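Local coordinates for agmatine N-acetyltransferase (Drosophila melanogaster, PDB 7CIW), which transfers the acetyl group of acetyl-CoA to agmatine and, as an AANAT-type enzyme, probably also acylates arylalkylamines such as dopamine and serotonin, at residues A[36-49]-A[95-107]. The protein carries 1 engineered substitution. Sequence-based numbering, arbitrary orientation.
Sequences LTAGTHPPEPEAAD and YAGGKWGSILHLL. With G0R (N-(4-carbamimidamidobutyl)ethanamide), chain C.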
loop_
_atom_site.group_PDB
_atom_site.type_symbol
_atom_site.label_atom_id
_atom_site.label_comp_id
_atom_site.label_asym_id
_atom_site.label_seq_id
_atom_site.Cartn_x
_atom_site.Cartn_y
_atom_site.Cartn_z
ATOM N N LEU A 36 6.119 -3.037 7.876
ATOM C CA LEU A 36 5.990 -4.504 7.902
ATOM C C LEU A 36 7.219 -5.177 7.310
ATOM O O LEU A 36 7.679 -6.203 7.825
ATOM C CB LEU A 36 4.753 -4.974 7.151
ATOM C CG LEU A 36 3.423 -4.354 7.545
ATOM C CD1 LEU A 36 2.283 -5.140 6.876
ATOM C CD2 LEU A 36 3.286 -4.343 9.062
ATOM N N THR A 37 7.744 -4.629 6.215
ATOM C CA THR A 37 8.938 -5.184 5.593
ATOM C C THR A 37 10.159 -5.009 6.487
ATOM O O THR A 37 10.979 -5.925 6.611
ATOM C CB THR A 37 9.155 -4.524 4.231
ATOM O OG1 THR A 37 7.895 -4.411 3.561
ATOM C CG2 THR A 37 10.101 -5.352 3.361
ATOM N N ALA A 38 10.298 -3.840 7.118
ATOM C CA ALA A 38 11.431 -3.606 8.004
ATOM C C ALA A 38 11.304 -4.386 9.300
ATOM O O ALA A 38 12.315 -4.635 9.965
ATOM C CB ALA A 38 11.567 -2.114 8.312
ATOM N N GLY A 39 10.094 -4.783 9.661
ATOM C CA GLY A 39 9.829 -5.495 10.895
ATOM C C GLY A 39 9.807 -7.002 10.779
ATOM O O GLY A 39 9.451 -7.684 11.745
ATOM N N THR A 40 10.173 -7.543 9.619
ATOM C CA THR A 40 10.268 -8.973 9.384
ATOM C C THR A 40 11.624 -9.255 8.751
ATOM O O THR A 40 12.374 -8.336 8.415
ATOM C CB THR A 40 9.125 -9.466 8.481
ATOM O OG1 THR A 40 9.010 -8.595 7.349
ATOM C CG2 THR A 40 7.802 -9.466 9.234
ATOM N N HIS A 41 11.950 -10.536 8.597
ATOM C CA HIS A 41 13.288 -10.928 8.184
ATOM C C HIS A 41 13.203 -12.006 7.117
ATOM O O HIS A 41 12.256 -12.803 7.115
ATOM C CB HIS A 41 14.102 -11.431 9.385
ATOM C CG HIS A 41 14.086 -10.474 10.533
ATOM N ND1 HIS A 41 14.968 -9.420 10.631
ATOM C CD2 HIS A 41 13.256 -10.373 11.597
ATOM C CE1 HIS A 41 14.700 -8.726 11.723
ATOM N NE2 HIS A 41 13.664 -9.284 12.326
ATOM N N PRO A 42 14.162 -12.038 6.172
ATOM C CA PRO A 42 15.285 -11.112 5.977
ATOM C C PRO A 42 14.796 -9.729 5.526
ATOM O O PRO A 42 13.585 -9.588 5.314
ATOM C CB PRO A 42 16.110 -11.805 4.881
ATOM C CG PRO A 42 15.115 -12.586 4.118
ATOM C CD PRO A 42 14.151 -13.096 5.148
ATOM N N PRO A 43 15.689 -8.743 5.388
ATOM C CA PRO A 43 15.223 -7.404 4.984
ATOM C C PRO A 43 14.569 -7.368 3.614
ATOM O O PRO A 43 13.634 -6.584 3.408
ATOM C CB PRO A 43 16.505 -6.557 5.018
ATOM C CG PRO A 43 17.628 -7.546 4.958
ATOM C CD PRO A 43 17.128 -8.735 5.711
ATOM N N GLU A 44 15.003 -8.204 2.685
ATOM C CA GLU A 44 14.515 -8.098 1.312
ATOM C C GLU A 44 13.197 -8.851 1.143
ATOM O O GLU A 44 13.043 -9.954 1.669
ATOM C CB GLU A 44 15.549 -8.647 0.332
ATOM C CG GLU A 44 16.914 -7.975 0.435
ATOM C CD GLU A 44 17.804 -8.584 1.516
ATOM O OE1 GLU A 44 18.843 -7.970 1.842
ATOM O OE2 GLU A 44 17.469 -9.667 2.043
ATOM N N PRO A 45 12.233 -8.289 0.412
ATOM C CA PRO A 45 10.958 -8.988 0.223
ATOM C C PRO A 45 11.110 -10.258 -0.602
ATOM O O PRO A 45 11.986 -10.373 -1.463
ATOM C CB PRO A 45 10.091 -7.954 -0.512
ATOM C CG PRO A 45 11.076 -7.064 -1.193
ATOM C CD PRO A 45 12.233 -6.962 -0.236
ATOM N N GLU A 46 10.230 -11.220 -0.327
ATOM C CA GLU A 46 10.224 -12.473 -1.065
ATOM C C GLU A 46 9.610 -12.275 -2.446
ATOM O O GLU A 46 8.941 -11.275 -2.720
ATOM C CB GLU A 46 9.466 -13.549 -0.285
ATOM C CG GLU A 46 10.041 -13.787 1.097
ATOM C CD GLU A 46 9.269 -14.829 1.887
ATOM O OE1 GLU A 46 8.155 -15.200 1.458
ATOM O OE2 GLU A 46 9.778 -15.281 2.936
ATOM N N ALA A 47 9.864 -13.242 -3.333
ATOM C CA ALA A 47 9.386 -13.120 -4.706
ATOM C C ALA A 47 7.876 -12.928 -4.757
ATOM O O ALA A 47 7.374 -12.113 -5.540
ATOM C CB ALA A 47 9.788 -14.353 -5.520
ATOM N N ALA A 48 7.133 -13.668 -3.933
ATOM C CA ALA A 48 5.679 -13.583 -3.981
ATOM C C ALA A 48 5.184 -12.205 -3.556
ATOM O O ALA A 48 4.169 -11.718 -4.075
ATOM C CB ALA A 48 5.068 -14.669 -3.098
ATOM N N ASP A 49 5.887 -11.579 -2.615
ATOM C CA ASP A 49 5.584 -10.214 -2.187
ATOM C C ASP A 49 5.715 -9.244 -3.354
ATOM O O ASP A 49 4.767 -8.524 -3.704
ATOM C CB ASP A 49 6.538 -9.854 -1.041
ATOM C CG ASP A 49 6.262 -8.492 -0.397
ATOM O OD1 ASP A 49 5.683 -7.588 -1.038
ATOM O OD2 ASP A 49 6.685 -8.325 0.771
ATOM N N TYR A 95 1.048 -18.888 2.032
ATOM C CA TYR A 95 2.429 -18.450 2.164
ATOM C C TYR A 95 2.925 -18.486 3.596
ATOM O O TYR A 95 4.046 -18.042 3.853
ATOM C CB TYR A 95 2.585 -17.043 1.583
ATOM C CG TYR A 95 2.428 -17.019 0.085
ATOM C CD1 TYR A 95 3.422 -17.521 -0.739
ATOM C CD2 TYR A 95 1.275 -16.516 -0.505
ATOM C CE1 TYR A 95 3.280 -17.513 -2.112
ATOM C CE2 TYR A 95 1.125 -16.504 -1.880
ATOM C CZ TYR A 95 2.133 -17.006 -2.676
ATOM O OH TYR A 95 1.990 -17.002 -4.044
ATOM N N ALA A 96 2.129 -19.022 4.527
ATOM C CA ALA A 96 2.525 -19.078 5.926
ATOM C C ALA A 96 3.873 -19.775 6.074
ATOM O O ALA A 96 4.141 -20.792 5.429
ATOM C CB ALA A 96 1.460 -19.807 6.745
ATOM N N GLY A 97 4.729 -19.201 6.903
ATOM C CA GLY A 97 6.050 -19.746 7.155
ATOM C C GLY A 97 7.196 -18.893 6.664
ATOM O O GLY A 97 8.343 -19.137 7.062
ATOM N N GLY A 98 6.934 -17.902 5.813
ATOM C CA GLY A 98 7.963 -17.033 5.297
ATOM C C GLY A 98 7.676 -15.579 5.627
ATOM O O GLY A 98 6.697 -15.245 6.304
ATOM N N LYS A 99 8.573 -14.717 5.139
ATOM C CA LYS A 99 8.423 -13.277 5.333
ATOM C C LYS A 99 7.093 -12.782 4.776
ATOM O O LYS A 99 6.370 -12.023 5.435
ATOM C CB LYS A 99 9.595 -12.550 4.669
ATOM C CG LYS A 99 9.586 -11.040 4.846
ATOM C CD LYS A 99 10.671 -10.394 3.998
ATOM C CE LYS A 99 10.678 -8.874 4.119
ATOM N NZ LYS A 99 11.091 -8.437 5.499
ATOM N N TRP A 100 6.761 -13.189 3.549
ATOM C CA TRP A 100 5.492 -12.793 2.950
ATOM C C TRP A 100 4.319 -13.348 3.746
ATOM O O TRP A 100 3.310 -12.660 3.936
ATOM C CB TRP A 100 5.455 -13.265 1.495
ATOM C CG TRP A 100 4.256 -12.899 0.664
ATOM C CD1 TRP A 100 3.583 -13.725 -0.184
ATOM C CD2 TRP A 100 3.617 -11.617 0.556
ATOM N NE1 TRP A 100 2.565 -13.050 -0.810
ATOM C CE2 TRP A 100 2.562 -11.752 -0.373
ATOM C CE3 TRP A 100 3.832 -10.371 1.148
ATOM C CZ2 TRP A 100 1.717 -10.698 -0.705
ATOM C CZ3 TRP A 100 3.001 -9.334 0.816
ATOM C CH2 TRP A 100 1.955 -9.495 -0.107
ATOM N N GLY A 101 4.442 -14.585 4.241
ATOM C CA GLY A 101 3.377 -15.158 5.049
ATOM C C GLY A 101 3.104 -14.367 6.316
ATOM O O GLY A 101 1.948 -14.190 6.705
ATOM N N SER A 102 4.164 -13.888 6.981
ATOM C CA SER A 102 3.992 -13.057 8.171
ATOM C C SER A 102 3.334 -11.725 7.824
ATOM O O SER A 102 2.428 -11.260 8.532
ATOM C CB SER A 102 5.345 -12.819 8.844
ATOM O OG SER A 102 5.871 -14.017 9.378
ATOM N N ILE A 103 3.776 -11.105 6.730
ATOM C CA ILE A 103 3.187 -9.840 6.305
ATOM C C ILE A 103 1.724 -10.047 5.916
ATOM O O ILE A 103 0.836 -9.286 6.323
ATOM C CB ILE A 103 4.020 -9.240 5.154
ATOM C CG1 ILE A 103 5.433 -8.896 5.654
ATOM C CG2 ILE A 103 3.314 -8.041 4.514
ATOM C CD1 ILE A 103 6.371 -8.332 4.593
ATOM N N LEU A 104 1.444 -11.103 5.149
ATOM C CA LEU A 104 0.068 -11.381 4.751
ATOM C C LEU A 104 -0.821 -11.700 5.944
ATOM O O LEU A 104 -2.004 -11.348 5.943
ATOM C CB LEU A 104 0.022 -12.538 3.762
ATOM C CG LEU A 104 0.160 -12.146 2.294
ATOM C CD1 LEU A 104 0.253 -13.404 1.452
ATOM C CD2 LEU A 104 -1.001 -11.269 1.843
ATOM N N HIS A 105 -0.288 -12.364 6.973
ATOM C CA HIS A 105 -1.157 -12.664 8.109
ATOM C C HIS A 105 -1.587 -11.388 8.831
ATOM O O HIS A 105 -2.744 -11.275 9.258
ATOM C CB HIS A 105 -0.477 -13.647 9.059
ATOM C CG HIS A 105 -0.768 -15.080 8.732
ATOM N ND1 HIS A 105 0.049 -15.844 7.926
ATOM C CD2 HIS A 105 -1.804 -15.880 9.081
ATOM C CE1 HIS A 105 -0.459 -17.059 7.812
ATOM N NE2 HIS A 105 -1.585 -17.107 8.500
ATOM N N LEU A 106 -0.700 -10.390 8.923
ATOM C CA LEU A 106 -1.126 -9.108 9.479
ATOM C C LEU A 106 -2.117 -8.413 8.549
ATOM O O LEU A 106 -3.183 -7.961 8.985
ATOM C CB LEU A 106 0.078 -8.203 9.751
ATOM C CG LEU A 106 -0.359 -6.872 10.376
ATOM C CD1 LEU A 106 0.461 -6.543 11.604
ATOM C CD2 LEU A 106 -0.369 -5.697 9.381
ATOM N N LEU A 107 -1.791 -8.329 7.259
ATOM C CA LEU A 107 -2.682 -7.636 6.330
ATOM C C LEU A 107 -4.050 -8.305 6.265
ATOM O O LEU A 107 -5.082 -7.633 6.106
ATOM C CB LEU A 107 -2.037 -7.584 4.946
ATOM C CG LEU A 107 -0.825 -6.655 4.847
ATOM C CD1 LEU A 107 -0.187 -6.747 3.460
ATOM C CD2 LEU A 107 -1.211 -5.219 5.166
HETATM C C10 G0R C . 4.200 -5.515 1.305
HETATM N N12 G0R C . 5.444 -5.766 2.022
HETATM C C1 G0R C . 0.344 2.053 1.375
HETATM C C2 G0R C . 1.329 1.047 1.965
HETATM C C5 G0R C . 1.755 -0.915 3.502
HETATM C C6 G0R C . 1.565 -2.292 2.860
HETATM C C7 G0R C . 2.346 -3.394 3.584
HETATM C C8 G0R C . 3.629 -3.871 2.890
HETATM N N4 G0R C . 0.853 0.064 2.916
HETATM N N9 G0R C . 3.374 -4.657 1.704
HETATM N N11 G0R C . 3.898 -6.258 0.107
HETATM O O3 G0R C . 2.469 1.065 1.635
#
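K99 threads its side chain into the loop between helices 35-38 and 47-54, a worked example of a buried lysine whose charge is met by the oxygens of a loop. Its chain runs extended until a last bend (chi4 67°) swings NZ into the loop, where three oxygens grip it: T37 O at 2.7 Å, met on a lone pair in the carbonyl plane, P42 O at 2.8 Å and T40 OG1 at 2.8 Å. T40 OG1 in turn donates a hydrogen bond to L36 O, adding an indirect link to helix 35-38 beside the direct bond to T37 O. At the start of helix 99-114, the E46 carboxylate takes K99 N on OE2 (2.6 Å), from above its plane, and W100 N weakly on OE1.

Packing is tight around W100. D49 CA lies over the W100 six-membered ring in a CH-pi contact, 3.7 Å from its centroid, and A48 CB touches W100 CD1 at 3.4 Å, while L104 CD1 sits over the opposite face, toward its rim. L36 CD1 fits among I103, L106 and L107. The solvent side is looser: H41, P42 and E44 are exposed and add little beyond backbone oxygens.

D49, its carboxylate also held by Y31, receives the acetylagmatine guanidinium through N11 on OD1 (2.5 Å) and N12 on OD2. With L36, T37, W100 and I103 it forms part of the amine-substrate pocket of this GNAT-fold acetyltransferase.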